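Local coordinates for protein glycosyl hydrolase, family 38 (Enterococcus faecalis, PDB 5KBP) that probably hydrolyses alpha-mannosidic linkages in carbohydrates, acting as a metal-binding alpha-mannosidase of glycoside hydrolase family 38, at residues Arg303-Trp309 and His365-Met369; Phe661-Asn667 and Gly772-Tyr778; Ile730-Gly734 and Ala796-Gln800. Residues are numbered along the deposited sequence.

Contact 1: residues Arg303-Trp309 and His365-Met369; sequences RVYLKQW and HRGMM
Two helices of the alpha-mannosidase middle domain run side by side here: the start of helix 304-332 and residues 365-369, near the start of helix 362-393. The segment axes point almost the same way (23°) and approach to 10.9 Å; in register, Leu306 CA lies 7.5 Å from Met369 CA. Arg303 precedes the first helix with positive phi (49°), and its O accepts a hydrogen bond from Leu306 N (3.0 Å). Its extended side chain (m, t, t) lays CD over the His365 ring, 3.6 Å from the centroid, a CH-pi contact. NE comes within 2.9 Å of His365 ND1, but at an angle too poor for a hydrogen bond; the guanidinium instead forms salt bridges to Glu571 and Asp362, and its NH1 donates to Tyr305 OH (2.8 Å). Tyr305 (chi1 p) meets Met369 CE with CD2 at 3.8 Å. Leu306 (m, t) has CB toward the other helix: CD1 reaches His365 CD2 at 3.5 Å, while CD2 touches Met369 CE at 3.6 Å and Met368 CE at 4.0 Å. One turn on, Trp309 takes Met369 SD over the face of its five-membered ring, 4.2 Å from the centroid, whereas the same sulfur lies at the edge of the Tyr305 ring, 5.2 Å from its centroid. The segments thus meet through apolar, CH-pi and Met-aromatic contacts, while the charge of Arg303 is balanced by carboxylates outside the two segments.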
loop_
_atom_site.group_PDB
_atom_site.type_symbol
_atom_site.label_atom_id
_atom_site.label_comp_id
_atom_site.label_asym_id
_atom_site.label_seq_id
_atom_site.Cartn_x
_atom_site.Cartn_y
_atom_site.Cartn_z
ATOM N N ARG A 303 12.092 11.440 7.493
ATOM C CA ARG A 303 11.459 10.919 6.282
ATOM C C ARG A 303 10.721 12.031 5.530
ATOM O O ARG A 303 9.493 12.087 5.478
ATOM C CB ARG A 303 10.512 9.763 6.618
ATOM C CG ARG A 303 11.170 8.593 7.332
ATOM C CD ARG A 303 10.145 7.519 7.660
ATOM N NE ARG A 303 10.717 6.392 8.391
ATOM C CZ ARG A 303 11.072 5.238 7.833
ATOM N NH1 ARG A 303 10.918 5.049 6.529
ATOM N NH2 ARG A 303 11.578 4.268 8.584
ATOM N N VAL A 304 11.524 12.919 4.939
ATOM C CA VAL A 304 10.984 14.131 4.323
ATOM C C VAL A 304 10.042 13.797 3.171
ATOM O O VAL A 304 9.138 14.580 2.852
ATOM C CB VAL A 304 12.138 15.049 3.870
ATOM C CG1 VAL A 304 12.986 14.362 2.808
ATOM C CG2 VAL A 304 11.606 16.387 3.371
ATOM N N TYR A 305 10.222 12.634 2.539
ATOM C CA TYR A 305 9.352 12.259 1.428
ATOM C C TYR A 305 7.905 12.102 1.878
ATOM O O TYR A 305 6.983 12.345 1.090
ATOM C CB TYR A 305 9.854 10.973 0.771
ATOM C CG TYR A 305 9.922 9.776 1.694
ATOM C CD1 TYR A 305 11.068 9.505 2.429
ATOM C CD2 TYR A 305 8.845 8.905 1.818
ATOM C CE1 TYR A 305 11.138 8.409 3.269
ATOM C CE2 TYR A 305 8.905 7.807 2.655
ATOM C CZ TYR A 305 10.055 7.564 3.377
ATOM O OH TYR A 305 10.120 6.471 4.212
ATOM N N LEU A 306 7.686 11.698 3.130
ATOM C CA LEU A 306 6.331 11.666 3.671
ATOM C C LEU A 306 5.739 13.068 3.734
ATOM O O LEU A 306 4.584 13.287 3.352
ATOM C CB LEU A 306 6.334 11.027 5.062
ATOM C CG LEU A 306 6.739 9.559 5.188
ATOM C CD1 LEU A 306 6.831 9.169 6.652
ATOM C CD2 LEU A 306 5.755 8.662 4.459
ATOM N N LYS A 307 6.523 14.034 4.220
ATOM C CA LYS A 307 6.037 15.405 4.326
ATOM C C LYS A 307 5.808 16.016 2.951
ATOM O O LYS A 307 4.874 16.805 2.764
ATOM C CB LYS A 307 7.022 16.256 5.131
ATOM C CG LYS A 307 6.891 16.135 6.645
ATOM C CD LYS A 307 7.443 14.824 7.172
ATOM C CE LYS A 307 7.480 14.828 8.689
ATOM N NZ LYS A 307 7.965 13.531 9.231
ATOM N N GLN A 308 6.652 15.670 1.976
ATOM C CA GLN A 308 6.469 16.183 0.623
ATOM C C GLN A 308 5.191 15.637 -0.002
ATOM O O GLN A 308 4.421 16.384 -0.617
ATOM C CB GLN A 308 7.684 15.839 -0.238
ATOM C CG GLN A 308 8.945 16.592 0.150
ATOM C CD GLN A 308 10.133 16.234 -0.721
ATOM O OE1 GLN A 308 10.311 15.078 -1.105
ATOM N NE2 GLN A 308 10.951 17.229 -1.040
ATOM N N TRP A 309 4.950 14.333 0.146
ATOM C CA TRP A 309 3.723 13.748 -0.381
ATOM C C TRP A 309 2.496 14.300 0.331
ATOM O O TRP A 309 1.458 14.536 -0.298
ATOM C CB TRP A 309 3.774 12.224 -0.262
ATOM C CG TRP A 309 4.334 11.557 -1.474
ATOM C CD1 TRP A 309 5.644 11.268 -1.718
ATOM C CD2 TRP A 309 3.601 11.098 -2.614
ATOM N NE1 TRP A 309 5.772 10.657 -2.942
ATOM C CE2 TRP A 309 4.532 10.540 -3.512
ATOM C CE3 TRP A 309 2.247 11.103 -2.962
ATOM C CZ2 TRP A 309 4.151 9.994 -4.735
ATOM C CZ3 TRP A 309 1.872 10.562 -4.177
ATOM C CH2 TRP A 309 2.820 10.014 -5.049
ATOM N N HIS A 365 5.652 2.896 6.995
ATOM C CA HIS A 365 5.771 4.056 6.120
ATOM C C HIS A 365 5.695 3.685 4.645
ATOM O O HIS A 365 5.273 4.511 3.828
ATOM C CB HIS A 365 7.067 4.805 6.427
ATOM C CG HIS A 365 7.095 5.407 7.796
ATOM N ND1 HIS A 365 8.099 5.151 8.704
ATOM C CD2 HIS A 365 6.231 6.244 8.418
ATOM C CE1 HIS A 365 7.860 5.813 9.821
ATOM N NE2 HIS A 365 6.729 6.480 9.676
ATOM N N ARG A 366 6.091 2.463 4.278
ATOM C CA ARG A 366 5.806 1.993 2.927
ATOM C C ARG A 366 4.308 1.859 2.704
ATOM O O ARG A 366 3.824 2.076 1.589
ATOM C CB ARG A 366 6.507 0.660 2.660
ATOM C CG ARG A 366 8.024 0.746 2.650
ATOM C CD ARG A 366 8.641 -0.429 1.910
ATOM N NE ARG A 366 8.232 -1.708 2.480
ATOM C CZ ARG A 366 8.867 -2.319 3.475
ATOM N NH1 ARG A 366 9.945 -1.765 4.012
ATOM N NH2 ARG A 366 8.426 -3.483 3.932
ATOM N N GLY A 367 3.560 1.515 3.755
ATOM C CA GLY A 367 2.113 1.480 3.646
ATOM C C GLY A 367 1.492 2.858 3.567
ATOM O O GLY A 367 0.418 3.025 2.982
ATOM N N MET A 368 2.147 3.862 4.157
ATOM C CA MET A 368 1.671 5.235 4.028
ATOM C C MET A 368 1.805 5.735 2.597
ATOM O O MET A 368 0.961 6.510 2.131
ATOM C CB MET A 368 2.441 6.159 4.975
ATOM C CG MET A 368 2.205 5.897 6.449
ATOM S SD MET A 368 3.134 7.049 7.478
ATOM C CE MET A 368 2.505 8.616 6.875
ATOM N N MET A 369 2.860 5.316 1.893
ATOM C CA MET A 369 3.028 5.716 0.501
ATOM C C MET A 369 1.878 5.213 -0.361
ATOM O O MET A 369 1.426 5.912 -1.275
ATOM C CB MET A 369 4.363 5.203 -0.036
ATOM C CG MET A 369 5.588 5.952 0.471
ATOM S SD MET A 369 5.822 7.562 -0.310
ATOM C CE MET A 369 5.126 8.649 0.920
#

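Contact 2: residues Phe661-Asn667 and Gly772-Tyr778; sequences FETTINN and GEYTFKY
Strands 659-667 and 772-783 are antiparallel neighbours in the middle of the long sheet of the C-terminal region, whose family belongs to the galactose mutarotase clan of beta-sandwich domains. Both segments are extended, their axes 4.6 Å apart at 158°, and seven pairs run in strict register from Phe661-Tyr778 to Asn667-Gly772. Phe661, Thr663, Ile665 and Asn667 face one side with Tyr774, Phe776 and Tyr778; Glu662, Thr664 and Asn666 share the other with Glu773, Thr775 and Lys777. Tyr778 loses the most surface. Its backbone pairs with Phe661 (Phe661 N to Tyr778 O 2.7 Å, Tyr778 N to Phe661 O 3.2 Å), and its chi1 p rotamer leans the ring toward the neighbouring strand so that Phe661 CB sits over its face, 3.7 Å from the centroid. The Phe661 ring (chi1 m) lies obliquely beside it, CD2 to CD2 3.6 Å. Leu560 and Phe562 of strand 555-566 cover this end from the opposing sheet. Thr663 and Phe776 exchange two backbone hydrogen bonds, N to O at 3.0 Å and O to N at 2.7 Å. Farther along, Ile665 CD1 meets the edge of the Phe776 ring at CE2, 3.9 Å away; Val304 of helix 304-332 touches the same ring at CE1. At the hydroxyl end of Tyr778, OH and Thr663 OG1 form a short hydrogen bond of 2.5 Å, and that OG1 is also hydrogen-bonded to Thr648 OG1.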
loop_
_atom_site.group_PDB
_atom_site.type_symbol
_atom_site.label_atom_id
_atom_site.label_comp_id
_atom_site.label_asym_id
_atom_site.label_seq_id
_atom_site.Cartn_x
_atom_site.Cartn_y
_atom_site.Cartn_z
ATOM N N PHE A 661 13.661 28.054 -5.978
ATOM C CA PHE A 661 14.767 27.111 -5.914
ATOM C C PHE A 661 14.248 25.688 -6.070
ATOM O O PHE A 661 13.137 25.363 -5.642
ATOM C CB PHE A 661 15.531 27.232 -4.590
ATOM C CG PHE A 661 15.946 28.633 -4.258
ATOM C CD1 PHE A 661 16.865 29.301 -5.049
ATOM C CD2 PHE A 661 15.426 29.281 -3.150
ATOM C CE1 PHE A 661 17.251 30.592 -4.745
ATOM C CE2 PHE A 661 15.810 30.571 -2.840
ATOM C CZ PHE A 661 16.724 31.228 -3.639
ATOM N N GLU A 662 15.070 24.840 -6.686
ATOM C CA GLU A 662 14.746 23.425 -6.864
ATOM C C GLU A 662 16.049 22.642 -6.732
ATOM O O GLU A 662 16.829 22.560 -7.686
ATOM C CB GLU A 662 14.075 23.171 -8.208
ATOM C CG GLU A 662 12.997 22.100 -8.166
ATOM C CD GLU A 662 12.340 21.871 -9.512
ATOM O OE1 GLU A 662 12.794 20.976 -10.254
ATOM O OE2 GLU A 662 11.370 22.591 -9.830
ATOM N N THR A 663 16.282 22.077 -5.552
ATOM C CA THR A 663 17.505 21.341 -5.260
ATOM C C THR A 663 17.248 19.845 -5.397
ATOM O O THR A 663 16.285 19.323 -4.828
ATOM C CB THR A 663 18.012 21.663 -3.853
ATOM O OG1 THR A 663 18.309 23.062 -3.755
ATOM C CG2 THR A 663 19.262 20.859 -3.538
ATOM N N THR A 664 18.107 19.164 -6.151
ATOM C CA THR A 664 18.000 17.729 -6.372
ATOM C C THR A 664 19.292 17.041 -5.954
ATOM O O THR A 664 20.389 17.514 -6.268
ATOM C CB THR A 664 17.700 17.404 -7.840
ATOM O OG1 THR A 664 18.735 17.943 -8.672
ATOM C CG2 THR A 664 16.364 17.994 -8.255
ATOM N N ILE A 665 19.157 15.922 -5.240
ATOM C CA ILE A 665 20.294 15.127 -4.792
ATOM C C ILE A 665 19.983 13.653 -5.013
ATOM O O ILE A 665 18.825 13.244 -5.121
ATOM C CB ILE A 665 20.642 15.366 -3.303
ATOM C CG1 ILE A 665 19.501 14.887 -2.404
ATOM C CG2 ILE A 665 20.952 16.834 -3.041
ATOM C CD1 ILE A 665 19.832 14.895 -0.926
ATOM N N ASN A 666 21.044 12.853 -5.078
ATOM C CA ASN A 666 20.951 11.396 -5.070
ATOM C C ASN A 666 21.564 10.925 -3.754
ATOM O O ASN A 666 22.741 10.568 -3.680
ATOM C CB ASN A 666 21.650 10.780 -6.281
ATOM C CG ASN A 666 21.544 9.269 -6.305
ATOM O OD1 ASN A 666 20.633 8.690 -5.713
ATOM N ND2 ASN A 666 22.477 8.621 -6.992
ATOM N N ASN A 667 20.748 10.931 -2.706
ATOM C CA ASN A 667 21.228 10.698 -1.347
ATOM C C ASN A 667 21.671 9.249 -1.197
ATOM O O ASN A 667 20.848 8.341 -1.062
ATOM C CB ASN A 667 20.141 11.049 -0.339
ATOM C CG ASN A 667 20.618 10.933 1.092
ATOM O OD1 ASN A 667 19.969 10.305 1.928
ATOM N ND2 ASN A 667 21.768 11.528 1.379
ATOM N N GLY A 772 18.181 7.655 -2.075
ATOM C CA GLY A 772 17.641 7.729 -3.412
ATOM C C GLY A 772 17.533 9.160 -3.892
ATOM O O GLY A 772 18.131 10.078 -3.320
ATOM N N GLU A 773 16.755 9.338 -4.959
ATOM C CA GLU A 773 16.583 10.640 -5.588
ATOM C C GLU A 773 15.578 11.485 -4.816
ATOM O O GLU A 773 14.530 10.994 -4.385
ATOM C CB GLU A 773 16.111 10.468 -7.033
ATOM C CG GLU A 773 17.064 9.692 -7.931
ATOM C CD GLU A 773 18.009 10.594 -8.700
ATOM O OE1 GLU A 773 19.082 10.115 -9.124
ATOM O OE2 GLU A 773 17.677 11.785 -8.880
ATOM N N TYR A 774 15.899 12.768 -4.651
ATOM C CA TYR A 774 15.031 13.697 -3.943
ATOM C C TYR A 774 15.083 15.060 -4.616
ATOM O O TYR A 774 16.120 15.472 -5.142
ATOM C CB TYR A 774 15.424 13.833 -2.465
ATOM C CG TYR A 774 15.006 12.656 -1.616
ATOM C CD1 TYR A 774 15.827 11.544 -1.483
ATOM C CD2 TYR A 774 13.787 12.654 -0.952
ATOM C CE1 TYR A 774 15.444 10.464 -0.711
ATOM C CE2 TYR A 774 13.397 11.579 -0.176
ATOM C CZ TYR A 774 14.229 10.488 -0.060
ATOM O OH TYR A 774 13.843 9.415 0.711
ATOM N N THR A 775 13.948 15.754 -4.593
ATOM C CA THR A 775 13.829 17.101 -5.139
ATOM C C THR A 775 13.136 17.976 -4.108
ATOM O O THR A 775 11.998 17.695 -3.719
ATOM C CB THR A 775 13.046 17.105 -6.455
ATOM O OG1 THR A 775 13.726 16.296 -7.422
ATOM C CG2 THR A 775 12.910 18.524 -6.987
ATOM N N PHE A 776 13.817 19.031 -3.670
ATOM C CA PHE A 776 13.302 19.945 -2.658
ATOM C C PHE A 776 12.940 21.266 -3.322
ATOM O O PHE A 776 13.790 21.901 -3.956
ATOM C CB PHE A 776 14.328 20.163 -1.547
ATOM C CG PHE A 776 14.946 18.892 -1.039
ATOM C CD1 PHE A 776 14.250 18.065 -0.176
ATOM C CD2 PHE A 776 16.223 18.524 -1.430
ATOM C CE1 PHE A 776 14.815 16.890 0.288
ATOM C CE2 PHE A 776 16.795 17.353 -0.967
ATOM C CZ PHE A 776 16.090 16.536 -0.106
ATOM N N LYS A 777 11.682 21.676 -3.175
ATOM C CA LYS A 777 11.176 22.915 -3.753
ATOM C C LYS A 777 11.005 23.947 -2.646
ATOM O O LYS A 777 10.288 23.704 -1.670
ATOM C CB LYS A 777 9.853 22.681 -4.482
ATOM C CG LYS A 777 9.969 21.782 -5.702
ATOM C CD LYS A 777 8.633 21.645 -6.413
ATOM C CE LYS A 777 8.749 20.754 -7.639
ATOM N NZ LYS A 777 7.448 20.608 -8.348
ATOM N N TYR A 778 11.657 25.094 -2.806
ATOM C CA TYR A 778 11.595 26.176 -1.833
ATOM C C TYR A 778 11.911 27.478 -2.562
ATOM O O TYR A 778 12.261 27.479 -3.744
ATOM C CB TYR A 778 12.545 25.915 -0.657
ATOM C CG TYR A 778 13.988 25.656 -1.043
ATOM C CD1 TYR A 778 14.378 24.436 -1.586
ATOM C CD2 TYR A 778 14.964 26.622 -0.842
ATOM C CE1 TYR A 778 15.693 24.195 -1.934
ATOM C CE2 TYR A 778 16.285 26.387 -1.186
ATOM C CZ TYR A 778 16.643 25.172 -1.731
ATOM O OH TYR A 778 17.954 24.930 -2.075
#

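Contact 3: residues Ile730-Gly734 and Ala796-Gln800; sequences IFNEG and AYSAQ
Helix-on-sheet packing joins the end of strand 727-732 to the C-terminal part of helix 789-799, which follows strand 772-783 in the chain. The nearest CA-CA approach is Phe731 CA to Ala796 CA, 5.8 Å, and Glu733 CA lies 6.8 Å from Gln800 CA. Ala796 sets its CB 3.7 Å from Phe731 CB. Three residues on, Ala799 turns its methyl toward the strand, with CB 4.0 Å from CE2 of the same phenylalanine. Phe731, at chi1 p, points toward the helix, and small alanines let the two backbones come close; Phe718 of the neighbouring strand 718-722 touches both Phe731 and Ala796. Gln800 follows with an extended side chain (m, t) whose CG packs on Glu733 CG at 3.8 Å. Its amide bridges two elements: OE1 accepts from Arg315 of helix 304-332, and NE2 donates to the backbone O of Asn732 at 2.8 Å, with an N-H...O angle of 153°.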
loop_
_atom_site.group_PDB
_atom_site.type_symbol
_atom_site.label_atom_id
_atom_site.label_comp_id
_atom_site.label_asym_id
_atom_site.label_seq_id
_atom_site.Cartn_x
_atom_site.Cartn_y
_atom_site.Cartn_z
ATOM N N ILE A 730 11.161 32.907 3.605
ATOM C CA ILE A 730 11.588 31.668 2.966
ATOM C C ILE A 730 10.405 30.712 2.978
ATOM O O ILE A 730 9.950 30.299 4.052
ATOM C CB ILE A 730 12.798 31.043 3.678
ATOM C CG1 ILE A 730 13.956 32.041 3.755
ATOM C CG2 ILE A 730 13.231 29.768 2.973
ATOM C CD1 ILE A 730 14.478 32.469 2.407
ATOM N N PHE A 731 9.908 30.361 1.796
ATOM C CA PHE A 731 8.807 29.419 1.676
ATOM C C PHE A 731 9.308 28.089 1.127
ATOM O O PHE A 731 10.402 27.999 0.562
ATOM C CB PHE A 731 7.680 29.979 0.797
ATOM C CG PHE A 731 8.122 30.432 -0.567
ATOM C CD1 PHE A 731 8.551 31.733 -0.775
ATOM C CD2 PHE A 731 8.076 29.566 -1.648
ATOM C CE1 PHE A 731 8.946 32.157 -2.030
ATOM C CE2 PHE A 731 8.470 29.984 -2.907
ATOM C CZ PHE A 731 8.903 31.282 -3.098
ATOM N N ASN A 732 8.491 27.052 1.305
ATOM C CA ASN A 732 8.914 25.690 1.012
ATOM C C ASN A 732 7.690 24.835 0.708
ATOM O O ASN A 732 6.547 25.263 0.879
ATOM C CB ASN A 732 9.702 25.095 2.184
ATOM C CG ASN A 732 8.825 24.814 3.391
ATOM O OD1 ASN A 732 8.306 23.709 3.549
ATOM N ND2 ASN A 732 8.651 25.817 4.246
ATOM N N GLU A 733 7.955 23.607 0.258
ATOM C CA GLU A 733 6.922 22.599 0.014
ATOM C C GLU A 733 7.351 21.317 0.719
ATOM O O GLU A 733 8.139 20.537 0.176
ATOM C CB GLU A 733 6.711 22.362 -1.478
ATOM C CG GLU A 733 6.257 23.581 -2.256
ATOM C CD GLU A 733 5.974 23.260 -3.709
ATOM O OE1 GLU A 733 5.890 22.061 -4.044
ATOM O OE2 GLU A 733 5.839 24.204 -4.515
ATOM N N GLY A 734 6.833 21.096 1.924
ATOM C CA GLY A 734 7.129 19.882 2.657
ATOM C C GLY A 734 8.429 19.891 3.428
ATOM O O GLY A 734 8.826 18.843 3.951
ATOM N N ALA A 796 3.476 33.115 -0.950
ATOM C CA ALA A 796 4.041 31.848 -0.496
ATOM C C ALA A 796 2.986 30.751 -0.498
ATOM O O ALA A 796 3.266 29.612 -0.892
ATOM C CB ALA A 796 4.649 32.012 0.897
ATOM N N TYR A 797 1.766 31.073 -0.058
ATOM C CA TYR A 797 0.655 30.140 -0.213
ATOM C C TYR A 797 0.366 29.880 -1.684
ATOM O O TYR A 797 0.054 28.749 -2.077
ATOM C CB TYR A 797 -0.597 30.686 0.474
ATOM C CG TYR A 797 -0.487 30.853 1.971
ATOM C CD1 TYR A 797 0.148 29.900 2.755
ATOM C CD2 TYR A 797 -1.026 31.966 2.601
ATOM C CE1 TYR A 797 0.244 30.055 4.127
ATOM C CE2 TYR A 797 -0.935 32.130 3.969
ATOM C CZ TYR A 797 -0.299 31.171 4.728
ATOM O OH TYR A 797 -0.206 31.332 6.091
ATOM N N SER A 798 0.466 30.922 -2.514
ATOM C CA SER A 798 0.111 30.797 -3.922
ATOM C C SER A 798 1.112 29.940 -4.689
ATOM O O SER A 798 0.751 29.331 -5.702
ATOM C CB SER A 798 0.006 32.184 -4.554
ATOM O OG SER A 798 -0.434 32.099 -5.896
ATOM N N ALA A 799 2.363 29.878 -4.225
ATOM C CA ALA A 799 3.371 29.093 -4.930
ATOM C C ALA A 799 3.107 27.596 -4.820
ATOM O O ALA A 799 3.520 26.830 -5.699
ATOM C CB ALA A 799 4.764 29.429 -4.396
ATOM N N GLN A 800 2.427 27.162 -3.758
ATOM C CA GLN A 800 2.098 25.752 -3.585
ATOM C C GLN A 800 0.897 25.313 -4.412
ATOM O O GLN A 800 0.609 24.111 -4.464
ATOM C CB GLN A 800 1.829 25.448 -2.109
ATOM C CG GLN A 800 3.063 25.430 -1.230
ATOM C CD GLN A 800 2.776 24.887 0.157
ATOM O OE1 GLN A 800 1.624 24.630 0.507
ATOM N NE2 GLN A 800 3.825 24.703 0.951
#

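Overall arrangement
All three contacts meet where the helices of the middle domain abut the C-terminal beta region. Centres of contacts 1 and 2 lie about 15 Å apart: Tyr305 CD1 rests 3.3 Å from Tyr774 OH, and Val304 CG1 4.0 Å from Phe776 CE1. Contact 3, about 19 Å from contact 1 between centres, reaches it where Gly734 O approaches Lys307 CB at 3.4 Å. Contacts 2 and 3 share a sheet, strands 772-783 and 727-732 being neighbours, with Glu733 N 3.0 Å from Lys777 O in a probable hydrogen bond. None adjoins the calcium-binding residues Phe253 and Tyr256; a sulfate ion lies about 5 Å from the Trp309 side chain.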